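Local coordinates for protein BamaA.19900.a (Balamuthia mandrillaris, PDB 6VZZ) that binds glucose and, as a glucokinase, probably phosphorylates it to glucose 6-phosphate with a nucleoside triphosphate as phosphoryl donor, at residues Ala97-Ala102 and Thr139-Ile144; Arg330-Ala335 and Glu367-Phe372; Val267-Trp272 and His306-Leu311; Leu35-Gly40 and Asp88-Glu93. All coordinates share one frame; numbering follows the deposited sequence.

Contact 1 (Ala97-Ala102 and Thr139-Ile144). With BGC (beta-D-glucopyranose), chain B.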
loop_
_atom_site.group_PDB
_atom_site.type_symbol
_atom_site.label_atom_id
_atom_site.label_comp_id
_atom_site.label_asym_id
_atom_site.label_seq_id
_atom_site.Cartn_x
_atom_site.Cartn_y
_atom_site.Cartn_z
ATOM N N ALA A 97 19.121 19.308 -11.677
ATOM C CA ALA A 97 18.313 18.522 -12.592
ATOM C C ALA A 97 17.610 17.418 -11.822
ATOM O O ALA A 97 18.118 16.918 -10.814
ATOM C CB ALA A 97 19.154 17.930 -13.726
ATOM N N CYS A 98 16.421 17.060 -12.294
ATOM C CA CYS A 98 15.689 15.920 -11.763
ATOM C C CYS A 98 14.997 15.206 -12.911
ATOM O O CYS A 98 14.328 15.846 -13.729
ATOM C CB CYS A 98 14.660 16.342 -10.721
ATOM S SG CYS A 98 13.610 14.970 -10.199
ATOM N N LEU A 99 15.168 13.886 -12.972
ATOM C CA LEU A 99 14.530 13.045 -13.978
ATOM C C LEU A 99 13.486 12.171 -13.299
ATOM O O LEU A 99 13.827 11.349 -12.438
ATOM C CB LEU A 99 15.557 12.183 -14.703
ATOM C CG LEU A 99 16.695 12.953 -15.367
ATOM C CD1 LEU A 99 17.922 12.893 -14.501
ATOM C CD2 LEU A 99 16.977 12.402 -16.752
ATOM N N ALA A 100 12.222 12.359 -13.670
ATOM C CA ALA A 100 11.122 11.543 -13.167
ATOM C C ALA A 100 10.832 10.476 -14.213
ATOM O O ALA A 100 10.312 10.782 -15.293
ATOM C CB ALA A 100 9.887 12.393 -12.877
ATOM N N GLY A 101 11.182 9.228 -13.897
ATOM C CA GLY A 101 11.087 8.156 -14.868
ATOM C C GLY A 101 10.105 7.066 -14.499
ATOM O O GLY A 101 9.817 6.846 -13.322
ATOM N N ALA A 102 9.600 6.358 -15.508
ATOM C CA ALA A 102 8.542 5.367 -15.317
ATOM C C ALA A 102 9.158 4.020 -14.935
ATOM O O ALA A 102 9.107 3.033 -15.670
ATOM C CB ALA A 102 7.692 5.260 -16.574
ATOM N N THR A 139 26.788 16.386 -9.182
ATOM C CA THR A 139 26.427 16.335 -7.775
ATOM C C THR A 139 25.027 16.870 -7.495
ATOM O O THR A 139 24.583 16.824 -6.345
ATOM C CB THR A 139 27.465 17.103 -6.951
ATOM O OG1 THR A 139 27.693 18.384 -7.548
ATOM C CG2 THR A 139 28.788 16.335 -6.919
ATOM N N LYS A 140 24.311 17.355 -8.507
ATOM C CA LYS A 140 23.022 18.010 -8.305
ATOM C C LYS A 140 21.967 17.470 -9.273
ATOM O O LYS A 140 21.128 18.219 -9.782
ATOM C CB LYS A 140 23.169 19.527 -8.432
ATOM C CG LYS A 140 24.133 20.138 -7.410
ATOM C CD LYS A 140 24.239 21.659 -7.523
ATOM C CE LYS A 140 25.270 22.111 -8.569
ATOM N NZ LYS A 140 25.240 23.594 -8.802
ATOM N N THR A 141 21.986 16.157 -9.519
ATOM C CA THR A 141 21.041 15.478 -10.400
ATOM C C THR A 141 20.391 14.320 -9.653
ATOM O O THR A 141 21.091 13.493 -9.060
ATOM C CB THR A 141 21.742 14.953 -11.659
ATOM O OG1 THR A 141 22.201 16.054 -12.449
ATOM C CG2 THR A 141 20.799 14.095 -12.491
ATOM N N HIS A 142 19.059 14.240 -9.695
ATOM C CA HIS A 142 18.337 13.240 -8.917
ATOM C C HIS A 142 17.329 12.504 -9.776
ATOM O O HIS A 142 16.719 13.086 -10.675
ATOM C CB HIS A 142 17.632 13.879 -7.715
ATOM C CG HIS A 142 18.571 14.620 -6.825
ATOM N ND1 HIS A 142 19.520 13.978 -6.058
ATOM C CD2 HIS A 142 18.760 15.947 -6.634
ATOM C CE1 HIS A 142 20.241 14.878 -5.412
ATOM N NE2 HIS A 142 19.799 16.080 -5.743
ATOM N N PHE A 143 17.171 11.218 -9.493
ATOM C CA PHE A 143 16.128 10.394 -10.085
ATOM C C PHE A 143 14.967 10.293 -9.112
ATOM O O PHE A 143 15.170 10.031 -7.920
ATOM C CB PHE A 143 16.643 8.989 -10.391
ATOM C CG PHE A 143 17.391 8.871 -11.687
ATOM C CD1 PHE A 143 16.885 9.418 -12.850
ATOM C CD2 PHE A 143 18.596 8.181 -11.738
ATOM C CE1 PHE A 143 17.564 9.285 -14.044
ATOM C CE2 PHE A 143 19.286 8.047 -12.921
ATOM C CZ PHE A 143 18.770 8.599 -14.080
ATOM N N ILE A 144 13.754 10.501 -9.615
ATOM C CA ILE A 144 12.548 10.133 -8.892
ATOM C C ILE A 144 11.670 9.331 -9.842
ATOM O O ILE A 144 11.869 9.327 -11.059
ATOM C CB ILE A 144 11.789 11.352 -8.334
ATOM C CG1 ILE A 144 11.296 12.246 -9.479
ATOM C CG2 ILE A 144 12.666 12.099 -7.317
ATOM C CD1 ILE A 144 10.549 13.475 -9.014
HETATM C C2 BGC B . 6.154 1.417 -13.732
HETATM C C3 BGC B . 5.994 2.542 -12.723
HETATM C C4 BGC B . 5.444 3.786 -13.410
HETATM C C5 BGC B . 4.159 3.429 -14.149
HETATM C C6 BGC B . 3.545 4.583 -14.906
HETATM C C1 BGC B . 4.823 1.186 -14.430
HETATM O O1 BGC B . 4.889 0.116 -15.300
HETATM O O2 BGC B . 6.587 0.230 -13.080
HETATM O O3 BGC B . 7.234 2.822 -12.088
HETATM O O4 BGC B . 5.145 4.783 -12.444
HETATM O O5 BGC B . 4.438 2.387 -15.094
HETATM O O6 BGC B . 4.506 5.264 -15.685
#
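A97, L99 and G101 each give their backbone N-H to the segment T139-I144, and A97 and L99 also accept from it, so five hydrogen bonds join the two segments. The donors of the first segment go to K140 O, H142 O and I144 O; in return H142 N reaches A97 O at 3.1 Å and I144 N reaches L99 O at 2.9 Å. This alternation is the evidence for parallel pairing, and the short axes agree, running 4.7 Å apart with only 18° between their directions. The register pairs A97 with T141, C98 with H142, L99 with F143 and A100 with I144.

The strands 96-101 and 141-145 lie side by side in the five-stranded mixed sheet of the N-terminal half, in the order 3-2-1-4-5 of the actin-like ATPase clan. Strand 141-145 is its outermost member within this chain.

Apolar contacts follow on both faces. On the face with C98 and A100, I144 CG1 sits between backbone N and carbonyl carbon (chi1 63°) and touches both C98 SG at 3.6 Å and A100 CB at 3.7 Å; helix 380-389 packs over C98 and I144. On the other face L99 CB comes to the edge of the F143 ring, 3.6 Å from CD1, while L99 CD1 meets T141 CG2. T141 OG1 turns to P137 O.

The ligand is met past the end of strand 96-101, where A102 CB touches O6 of the bound glucose at 3.3 Å; the hydrogen bonds to the sugar come from other residues, N145 and D146 among them.

Contact 2 (Arg330-Ala335 and Glu367-Phe372); sequences RGMLLA and EDIDLF
M332 supplies both sides of the central pairing: its N binds D370 O and its O takes F372 N, each at 2.8 Å. D370 N to R330 O and L334 N to F372 O extend the ladder at its two ends. All four bonds and the 14° between the short axes establish parallel strands. They are joined through the helices between 337 and 366, so the unit is a beta-alpha-beta crossover in the mixed six-stranded sheet of the C-terminal half of this actin-like fold.

Side chains meet on both faces of the pair. M332 CG lies between backbone N and carbonyl carbon (chi1 44°), and the chain runs extended beyond it, bringing CE to 3.6 Å from L371 CD1. The same L371 CD1 is 3.9 Å from L334 CG, so one methyl serves two residues of the first strand. I369 CG2 adds a contact with G331 CA. On the opposite face the L333 and F372 side chains cross obliquely, L333 CG lying 4.1 Å from F372 CD2.

The charged side chains mark the start of the pair. R330 and D370 lie side by side with guanidinium and carboxylate planes nearly coplanar, yet R330 NE stays 4.1 Å from D370 OD2, too far for a salt bridge.

Further out, helix 303-327 backs the face of M332 and L371, with A320 and C324 against M332 and L316 against L334. Strand 167-171 flanks strand 370-374, and F372 touches its P169. R330 and D370 each have a firmer partner here: D370 OD1 accepts from A174 N, and R330 NH1 forms a salt bridge with D184 OD2, on a residue of a calcium site.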
loop_
_atom_site.group_PDB
_atom_site.type_symbol
_atom_site.label_atom_id
_atom_site.label_comp_id
_atom_site.label_asym_id
_atom_site.label_seq_id
_atom_site.Cartn_x
_atom_site.Cartn_y
_atom_site.Cartn_z
ATOM N N ARG A 330 -8.006 9.535 2.226
ATOM C CA ARG A 330 -9.195 10.369 2.236
ATOM C C ARG A 330 -9.759 10.606 0.838
ATOM O O ARG A 330 -10.966 10.842 0.693
ATOM C CB ARG A 330 -8.878 11.712 2.905
ATOM C CG ARG A 330 -9.915 12.787 2.665
ATOM C CD ARG A 330 -10.098 13.661 3.876
ATOM N NE ARG A 330 -11.026 14.752 3.601
ATOM C CZ ARG A 330 -11.289 15.746 4.445
ATOM N NH1 ARG A 330 -10.687 15.793 5.625
ATOM N NH2 ARG A 330 -12.152 16.695 4.103
ATOM N N GLY A 331 -8.922 10.529 -0.191
ATOM C CA GLY A 331 -9.380 10.804 -1.534
ATOM C C GLY A 331 -8.393 10.224 -2.515
ATOM O O GLY A 331 -7.365 9.658 -2.132
ATOM N N MET A 332 -8.725 10.368 -3.796
ATOM C CA MET A 332 -7.836 9.901 -4.847
ATOM C C MET A 332 -7.921 10.830 -6.047
ATOM O O MET A 332 -8.938 11.487 -6.276
ATOM C CB MET A 332 -8.140 8.456 -5.256
ATOM C CG MET A 332 -9.594 8.150 -5.425
ATOM S SD MET A 332 -9.883 6.455 -5.982
ATOM C CE MET A 332 -11.586 6.638 -6.480
ATOM N N LEU A 333 -6.828 10.886 -6.801
ATOM C CA LEU A 333 -6.702 11.765 -7.955
ATOM C C LEU A 333 -6.346 10.925 -9.172
ATOM O O LEU A 333 -5.342 10.206 -9.155
ATOM C CB LEU A 333 -5.634 12.834 -7.713
ATOM C CG LEU A 333 -5.919 13.928 -6.674
ATOM C CD1 LEU A 333 -5.799 13.440 -5.234
ATOM C CD2 LEU A 333 -4.986 15.088 -6.919
ATOM N N LEU A 334 -7.176 10.997 -10.212
ATOM C CA LEU A 334 -6.842 10.421 -11.513
ATOM C C LEU A 334 -6.080 11.472 -12.311
ATOM O O LEU A 334 -6.626 12.537 -12.619
ATOM C CB LEU A 334 -8.101 9.976 -12.262
ATOM C CG LEU A 334 -8.976 8.949 -11.517
ATOM C CD1 LEU A 334 -10.235 8.581 -12.297
ATOM C CD2 LEU A 334 -8.158 7.709 -11.213
ATOM N N ALA A 335 -4.819 11.189 -12.621
ATOM C CA ALA A 335 -3.921 12.190 -13.175
ATOM C C ALA A 335 -3.358 11.722 -14.509
ATOM O O ALA A 335 -3.497 10.561 -14.900
ATOM C CB ALA A 335 -2.782 12.502 -12.200
ATOM N N GLU A 367 -17.331 4.998 1.521
ATOM C CA GLU A 367 -18.456 5.815 1.069
ATOM C C GLU A 367 -18.092 7.298 0.978
ATOM O O GLU A 367 -18.610 8.008 0.109
ATOM C CB GLU A 367 -19.658 5.608 1.995
ATOM N N ASP A 368 -17.186 7.779 1.830
ATOM C CA ASP A 368 -16.876 9.204 1.916
ATOM C C ASP A 368 -15.503 9.547 1.332
ATOM O O ASP A 368 -14.878 10.539 1.721
ATOM C CB ASP A 368 -16.989 9.674 3.367
ATOM C CG ASP A 368 -18.442 9.701 3.857
ATOM O OD1 ASP A 368 -19.304 10.271 3.140
ATOM O OD2 ASP A 368 -18.724 9.144 4.950
ATOM N N ILE A 369 -15.033 8.751 0.384
ATOM C CA ILE A 369 -13.755 8.987 -0.270
ATOM C C ILE A 369 -13.974 9.950 -1.428
ATOM O O ILE A 369 -14.873 9.743 -2.251
ATOM C CB ILE A 369 -13.146 7.662 -0.750
ATOM C CG1 ILE A 369 -12.798 6.797 0.464
ATOM C CG2 ILE A 369 -11.936 7.893 -1.663
ATOM C CD1 ILE A 369 -11.416 6.197 0.408
ATOM N N ASP A 370 -13.174 11.017 -1.479
ATOM C CA ASP A 370 -13.237 11.969 -2.580
ATOM C C ASP A 370 -12.532 11.409 -3.813
ATOM O O ASP A 370 -11.541 10.685 -3.716
ATOM C CB ASP A 370 -12.589 13.305 -2.194
ATOM C CG ASP A 370 -13.389 14.083 -1.168
ATOM O OD1 ASP A 370 -14.557 14.450 -1.438
ATOM O OD2 ASP A 370 -12.832 14.337 -0.077
ATOM N N LEU A 371 -13.052 11.753 -4.986
ATOM C CA LEU A 371 -12.422 11.386 -6.248
ATOM C C LEU A 371 -12.279 12.642 -7.092
ATOM O O LEU A 371 -13.267 13.345 -7.343
ATOM C CB LEU A 371 -13.229 10.316 -6.990
ATOM C CG LEU A 371 -12.838 10.061 -8.453
ATOM C CD1 LEU A 371 -11.393 9.602 -8.558
ATOM C CD2 LEU A 371 -13.774 9.050 -9.115
ATOM N N PHE A 372 -11.051 12.935 -7.503
ATOM C CA PHE A 372 -10.768 14.051 -8.389
ATOM C C PHE A 372 -10.182 13.496 -9.672
ATOM O O PHE A 372 -9.580 12.418 -9.682
ATOM C CB PHE A 372 -9.795 15.063 -7.764
ATOM C CG PHE A 372 -10.202 15.530 -6.400
ATOM C CD1 PHE A 372 -11.185 16.486 -6.249
ATOM C CD2 PHE A 372 -9.608 15.012 -5.270
ATOM C CE1 PHE A 372 -11.570 16.922 -4.996
ATOM C CE2 PHE A 372 -9.991 15.439 -4.012
ATOM C CZ PHE A 372 -10.980 16.399 -3.874
#

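Contact 3 (Val267-Trp272 and His306-Leu311)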
loop_
_atom_site.group_PDB
_atom_site.type_symbol
_atom_site.label_atom_id
_atom_site.label_comp_id
_atom_site.label_asym_id
_atom_site.label_seq_id
_atom_site.Cartn_x
_atom_site.Cartn_y
_atom_site.Cartn_z
ATOM N N VAL A 267 -5.760 -2.253 -25.597
ATOM C CA VAL A 267 -5.673 -2.863 -26.918
ATOM C C VAL A 267 -5.920 -4.365 -26.836
ATOM O O VAL A 267 -6.618 -4.939 -27.682
ATOM C CB VAL A 267 -4.310 -2.547 -27.568
ATOM C CG1 VAL A 267 -4.098 -3.394 -28.816
ATOM C CG2 VAL A 267 -4.202 -1.065 -27.899
ATOM N N ILE A 268 -5.355 -5.032 -25.827
ATOM C CA ILE A 268 -5.503 -6.485 -25.775
ATOM C C ILE A 268 -6.904 -6.869 -25.307
ATOM O O ILE A 268 -7.472 -7.859 -25.780
ATOM C CB ILE A 268 -4.402 -7.128 -24.904
ATOM C CG1 ILE A 268 -4.343 -8.635 -25.166
ATOM C CG2 ILE A 268 -4.606 -6.849 -23.421
ATOM C CD1 ILE A 268 -3.297 -9.373 -24.334
ATOM N N THR A 269 -7.494 -6.086 -24.396
ATOM C CA THR A 269 -8.895 -6.289 -24.047
ATOM C C THR A 269 -9.795 -6.106 -25.267
ATOM O O THR A 269 -10.744 -6.872 -25.474
ATOM C CB THR A 269 -9.287 -5.327 -22.928
ATOM O OG1 THR A 269 -8.489 -5.602 -21.773
ATOM C CG2 THR A 269 -10.763 -5.474 -22.569
ATOM N N TYR A 270 -9.496 -5.097 -26.090
ATOM C CA TYR A 270 -10.234 -4.877 -27.329
ATOM C C TYR A 270 -10.159 -6.094 -28.246
ATOM O O TYR A 270 -11.173 -6.505 -28.822
ATOM C CB TYR A 270 -9.684 -3.633 -28.030
ATOM C CG TYR A 270 -10.472 -3.159 -29.226
ATOM C CD1 TYR A 270 -11.784 -2.711 -29.091
ATOM C CD2 TYR A 270 -9.898 -3.130 -30.491
ATOM C CE1 TYR A 270 -12.507 -2.267 -30.187
ATOM C CE2 TYR A 270 -10.611 -2.686 -31.588
ATOM C CZ TYR A 270 -11.914 -2.257 -31.433
ATOM O OH TYR A 270 -12.622 -1.812 -32.523
ATOM N N LYS A 271 -8.964 -6.687 -28.393
ATOM C CA LYS A 271 -8.831 -7.861 -29.257
ATOM C C LYS A 271 -9.600 -9.052 -28.696
ATOM O O LYS A 271 -10.105 -9.875 -29.466
ATOM C CB LYS A 271 -7.353 -8.216 -29.461
ATOM N N TRP A 272 -9.720 -9.146 -27.369
ATOM C CA TRP A 272 -10.525 -10.206 -26.766
ATOM C C TRP A 272 -12.007 -10.011 -27.062
ATOM O O TRP A 272 -12.705 -10.959 -27.441
ATOM C CB TRP A 272 -10.283 -10.255 -25.260
ATOM C CG TRP A 272 -11.300 -11.059 -24.527
ATOM C CD1 TRP A 272 -11.341 -12.418 -24.408
ATOM C CD2 TRP A 272 -12.422 -10.557 -23.793
ATOM N NE1 TRP A 272 -12.428 -12.795 -23.649
ATOM C CE2 TRP A 272 -13.108 -11.670 -23.262
ATOM C CE3 TRP A 272 -12.921 -9.275 -23.542
ATOM C CZ2 TRP A 272 -14.263 -11.539 -22.493
ATOM C CZ3 TRP A 272 -14.071 -9.147 -22.779
ATOM C CH2 TRP A 272 -14.728 -10.273 -22.262
ATOM N N HIS A 306 -16.530 0.359 -26.664
ATOM C CA HIS A 306 -17.153 0.641 -25.379
ATOM C C HIS A 306 -16.938 -0.507 -24.400
ATOM O O HIS A 306 -16.523 -0.289 -23.256
ATOM C CB HIS A 306 -18.640 0.908 -25.591
ATOM C CG HIS A 306 -19.386 1.204 -24.331
ATOM N ND1 HIS A 306 -19.947 0.217 -23.551
ATOM C CD2 HIS A 306 -19.664 2.376 -23.716
ATOM C CE1 HIS A 306 -20.542 0.767 -22.509
ATOM N NE2 HIS A 306 -20.388 2.076 -22.588
ATOM N N LYS A 307 -17.199 -1.741 -24.844
ATOM C CA LYS A 307 -17.079 -2.899 -23.960
ATOM C C LYS A 307 -15.666 -3.020 -23.400
ATOM O O LYS A 307 -15.479 -3.226 -22.195
ATOM C CB LYS A 307 -17.485 -4.170 -24.712
ATOM C CG LYS A 307 -17.564 -5.433 -23.860
ATOM C CD LYS A 307 -18.555 -5.273 -22.711
ATOM C CE LYS A 307 -18.661 -6.542 -21.857
ATOM N NZ LYS A 307 -19.540 -6.364 -20.661
ATOM N N ALA A 308 -14.655 -2.862 -24.259
ATOM C CA ALA A 308 -13.271 -2.945 -23.802
ATOM C C ALA A 308 -12.933 -1.798 -22.854
ATOM O O ALA A 308 -12.320 -2.001 -21.799
ATOM C CB ALA A 308 -12.329 -2.950 -25.002
ATOM N N MET A 309 -13.321 -0.577 -23.220
ATOM C CA MET A 309 -13.047 0.574 -22.366
ATOM C C MET A 309 -13.746 0.433 -21.015
ATOM O O MET A 309 -13.184 0.787 -19.973
ATOM C CB MET A 309 -13.491 1.848 -23.078
ATOM C CG MET A 309 -12.943 3.127 -22.507
ATOM S SD MET A 309 -11.202 3.325 -22.911
ATOM C CE MET A 309 -10.839 4.866 -22.091
ATOM N N MET A 310 -14.976 -0.087 -21.023
ATOM C CA MET A 310 -15.689 -0.393 -19.787
ATOM C C MET A 310 -14.852 -1.278 -18.868
ATOM O O MET A 310 -14.684 -0.985 -17.679
ATOM C CB MET A 310 -17.013 -1.073 -20.128
ATOM C CG MET A 310 -18.043 -1.060 -19.025
ATOM S SD MET A 310 -18.449 0.629 -18.550
ATOM C CE MET A 310 -17.585 0.726 -16.982
ATOM N N LEU A 311 -14.330 -2.382 -19.405
ATOM C CA LEU A 311 -13.530 -3.287 -18.588
ATOM C C LEU A 311 -12.221 -2.639 -18.178
ATOM O O LEU A 311 -11.741 -2.844 -17.057
ATOM C CB LEU A 311 -13.269 -4.584 -19.346
ATOM C CG LEU A 311 -14.481 -5.491 -19.477
ATOM C CD1 LEU A 311 -14.438 -6.214 -20.794
ATOM C CD2 LEU A 311 -14.488 -6.473 -18.325
#
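T269 meets A308 and L311 through its methyl alone. With CG2 anti to the backbone N, the methyl lies 3.8 Å from both A308 CA and A308 CB, and 4.1 Å from L311 CD1. The hydroxyl is engaged inside its own helix, where OG1 bonds G265 O one turn earlier, so the threonine presents a carbon surface to its neighbour.

At Y270 the contact moves to the backbone. A308 CB rests 3.7 Å from Y270 CA and 4.1 Å from Y270 CB, and it stands at the edge of the aromatic ring, near its plane, beside CD1. The ring itself points past the contact, carrying OH to L284 O. The CA atoms of Y270 and A308 are only 5.0 Å apart, the nearest pair between the segments, a closeness consistent with the small side chain of A308 at this point.

W272 enters from one side: its CG is anti to the backbone N (chi1 166°), and CZ3 on the six-membered ring comes to 3.6 Å from L311 CD1. The two side chains cross at about a right angle. Away from this contact W272 makes an edge-to-face stack with Y243 of helix 234-249, which also packs on T269 and W272 through L240.

The helices 263-276 and 303-327 thus join in the C-terminal half of the glucokinase fold, with short axes 8.6 Å apart and 132° between their directions. No hydrogen bond passes between the segments; what holds them is van der Waals contact among methyl groups, backbone carbon and CZ3 of the indole, which implies that shape and exclusion of water, rather than directional bonds, fix their mutual position.

Contact 4 (Leu35-Gly40 and Asp88-Glu93). With CA (calcium ion), chain C.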
loop_
_atom_site.group_PDB
_atom_site.type_symbol
_atom_site.label_atom_id
_atom_site.label_comp_id
_atom_site.label_asym_id
_atom_site.label_seq_id
_atom_site.Cartn_x
_atom_site.Cartn_y
_atom_site.Cartn_z
ATOM N N LEU A 35 22.411 33.620 -14.007
ATOM C CA LEU A 35 21.347 32.835 -14.625
ATOM C C LEU A 35 21.348 31.455 -13.979
ATOM O O LEU A 35 22.127 30.578 -14.366
ATOM C CB LEU A 35 21.540 32.739 -16.130
ATOM C CG LEU A 35 20.564 31.815 -16.861
ATOM C CD1 LEU A 35 19.119 32.339 -16.799
ATOM C CD2 LEU A 35 21.026 31.619 -18.291
ATOM N N LYS A 36 20.489 31.264 -12.989
ATOM C CA LYS A 36 20.332 29.979 -12.324
ATOM C C LYS A 36 19.039 29.365 -12.848
ATOM O O LYS A 36 17.957 29.914 -12.622
ATOM C CB LYS A 36 20.320 30.145 -10.801
ATOM N N TYR A 37 19.155 28.244 -13.566
ATOM C CA TYR A 37 18.004 27.527 -14.102
ATOM C C TYR A 37 18.152 26.033 -13.854
ATOM O O TYR A 37 19.240 25.532 -13.549
ATOM C CB TYR A 37 17.810 27.781 -15.597
ATOM C CG TYR A 37 18.833 27.151 -16.501
ATOM C CD1 TYR A 37 20.039 27.788 -16.763
ATOM C CD2 TYR A 37 18.583 25.930 -17.127
ATOM C CE1 TYR A 37 20.978 27.224 -17.610
ATOM C CE2 TYR A 37 19.523 25.350 -17.977
ATOM C CZ TYR A 37 20.719 26.007 -18.213
ATOM O OH TYR A 37 21.666 25.463 -19.051
ATOM N N TYR A 38 17.037 25.320 -13.994
ATOM C CA TYR A 38 16.973 23.921 -13.601
ATOM C C TYR A 38 16.332 23.079 -14.699
ATOM O O TYR A 38 15.497 23.562 -15.472
ATOM C CB TYR A 38 16.217 23.780 -12.279
ATOM C CG TYR A 38 16.867 24.570 -11.169
ATOM C CD1 TYR A 38 16.621 25.932 -11.021
ATOM C CD2 TYR A 38 17.752 23.963 -10.283
ATOM C CE1 TYR A 38 17.229 26.668 -10.021
ATOM C CE2 TYR A 38 18.365 24.693 -9.274
ATOM C CZ TYR A 38 18.099 26.046 -9.149
ATOM O OH TYR A 38 18.696 26.777 -8.149
ATOM N N VAL A 39 16.742 21.809 -14.761
ATOM C CA VAL A 39 16.297 20.863 -15.779
ATOM C C VAL A 39 15.311 19.885 -15.161
ATOM O O VAL A 39 15.556 19.347 -14.077
ATOM C CB VAL A 39 17.483 20.096 -16.398
ATOM C CG1 VAL A 39 16.979 19.032 -17.382
ATOM C CG2 VAL A 39 18.437 21.052 -17.080
ATOM N N GLY A 40 14.207 19.645 -15.852
ATOM C CA GLY A 40 13.261 18.616 -15.450
ATOM C C GLY A 40 12.963 17.694 -16.611
ATOM O O GLY A 40 12.833 18.139 -17.754
ATOM N N ASP A 88 24.427 25.874 -26.772
ATOM C CA ASP A 88 24.718 26.873 -27.792
ATOM C C ASP A 88 23.839 28.106 -27.671
ATOM O O ASP A 88 24.168 29.138 -28.260
ATOM C CB ASP A 88 24.553 26.276 -29.186
ATOM C CG ASP A 88 25.816 25.645 -29.697
ATOM O OD1 ASP A 88 26.908 26.143 -29.336
ATOM O OD2 ASP A 88 25.720 24.661 -30.468
ATOM N N LEU A 89 22.725 28.022 -26.946
ATOM C CA LEU A 89 21.833 29.162 -26.780
ATOM C C LEU A 89 21.959 29.837 -25.425
ATOM O O LEU A 89 21.676 31.031 -25.320
ATOM C CB LEU A 89 20.373 28.737 -26.984
ATOM C CG LEU A 89 19.968 28.290 -28.389
ATOM C CD1 LEU A 89 18.594 27.632 -28.359
ATOM C CD2 LEU A 89 19.970 29.465 -29.351
ATOM N N LEU A 90 22.362 29.112 -24.384
ATOM C CA LEU A 90 22.482 29.688 -23.053
ATOM C C LEU A 90 23.914 29.858 -22.579
ATOM O O LEU A 90 24.175 30.741 -21.759
ATOM C CB LEU A 90 21.741 28.830 -22.027
ATOM C CG LEU A 90 20.220 28.813 -22.057
ATOM C CD1 LEU A 90 19.730 27.980 -20.894
ATOM C CD2 LEU A 90 19.695 30.223 -21.970
ATOM N N GLY A 91 24.843 29.030 -23.045
ATOM C CA GLY A 91 26.196 29.104 -22.535
ATOM C C GLY A 91 26.378 28.571 -21.120
ATOM O O GLY A 91 27.277 27.759 -20.873
ATOM N N VAL A 92 25.534 29.010 -20.182
ATOM C CA VAL A 92 25.717 28.718 -18.763
ATOM C C VAL A 92 25.084 27.373 -18.414
ATOM O O VAL A 92 23.945 27.087 -18.805
ATOM C CB VAL A 92 25.140 29.850 -17.897
ATOM C CG1 VAL A 92 25.240 29.506 -16.416
ATOM C CG2 VAL A 92 25.894 31.136 -18.164
ATOM N N GLU A 93 25.836 26.550 -17.679
ATOM C CA GLU A 93 25.374 25.250 -17.204
ATOM C C GLU A 93 24.106 25.359 -16.367
ATOM O O GLU A 93 23.833 26.384 -15.733
ATOM C CB GLU A 93 26.450 24.591 -16.344
ATOM C CG GLU A 93 27.385 23.680 -17.075
ATOM C CD GLU A 93 28.455 23.134 -16.165
ATOM O OE1 GLU A 93 28.561 23.611 -15.000
ATOM O OE2 GLU A 93 29.187 22.223 -16.619
HETATM CA CA CA C . 29.912 21.635 -14.205
HETATM O O HOH W 1 30.454 20.308 -16.075
#
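Y37 and L90 reach toward each other tip to tip, and with L35 they bury the largest areas in a contact between a strand and a helix end. Strand 37-43 is the central member of the five-stranded sheet of the N-terminal half, and helix 72-90 packs against that sheet before the chain turns into strand 96-101, an alpha/beta arrangement of the actin-like ATPase clan.

Y37 is used in two ways. Its CG lies between backbone N and carbonyl carbon, the crowded position (chi1 71°), and its ring takes L90 CD1 over one face. That methyl stands 3.8 Å from the ring centroid and 26° off the normal, shifted toward the rim on the CZ side, which meets the definition of a CH-pi contact. The polar contact is made at the ring's edge by the hydroxyl: Y37 OH donates to V92 O at 2.8 Å, with the oxygen in the ring plane and the hydroxyl in the carbonyl plane. A face contact and an edge bond would together be expected to limit rotation of the phenol.

L90 turns its other methyl to L35; CD2 meets CD2 at 4.2 Å, the side chains crossing at about a right angle. L22 of helix 16-25 also touches L90.

L35 also meets V92, whose CG1 is 3.9 Å from L35 O. The acceptor of the tyrosine follows the turn that ends the helix, where G91 has a positive phi of 73°. One residue beyond V92, the E93 carboxylate holds a calcium ion through both oxygens, OE1 at 2.5 Å and OE2 at 2.6 Å.

How the contacts relate
From the N terminus, contact 4 closes first, bringing the start of strand 37-43 to the end of helix 72-90 across 47 residues. Contact 1 follows with a loop of 36 residues that joins strands 96-101 and 141-145. The two touch: C98 N of contact 1 lies 3.0 Å from V39 O of contact 4, a probable hydrogen bond between neighbouring strands of one sheet. Contact 3 comes next, tying two helices of the C-terminal half, and contact 2 last, within its sheet; helix 303-327 leads from one into the other. All four loops run in series, without nesting or crossing. Contacts 1 and 3 lie on opposite sides of the chain's centre, about 35 Å between centres.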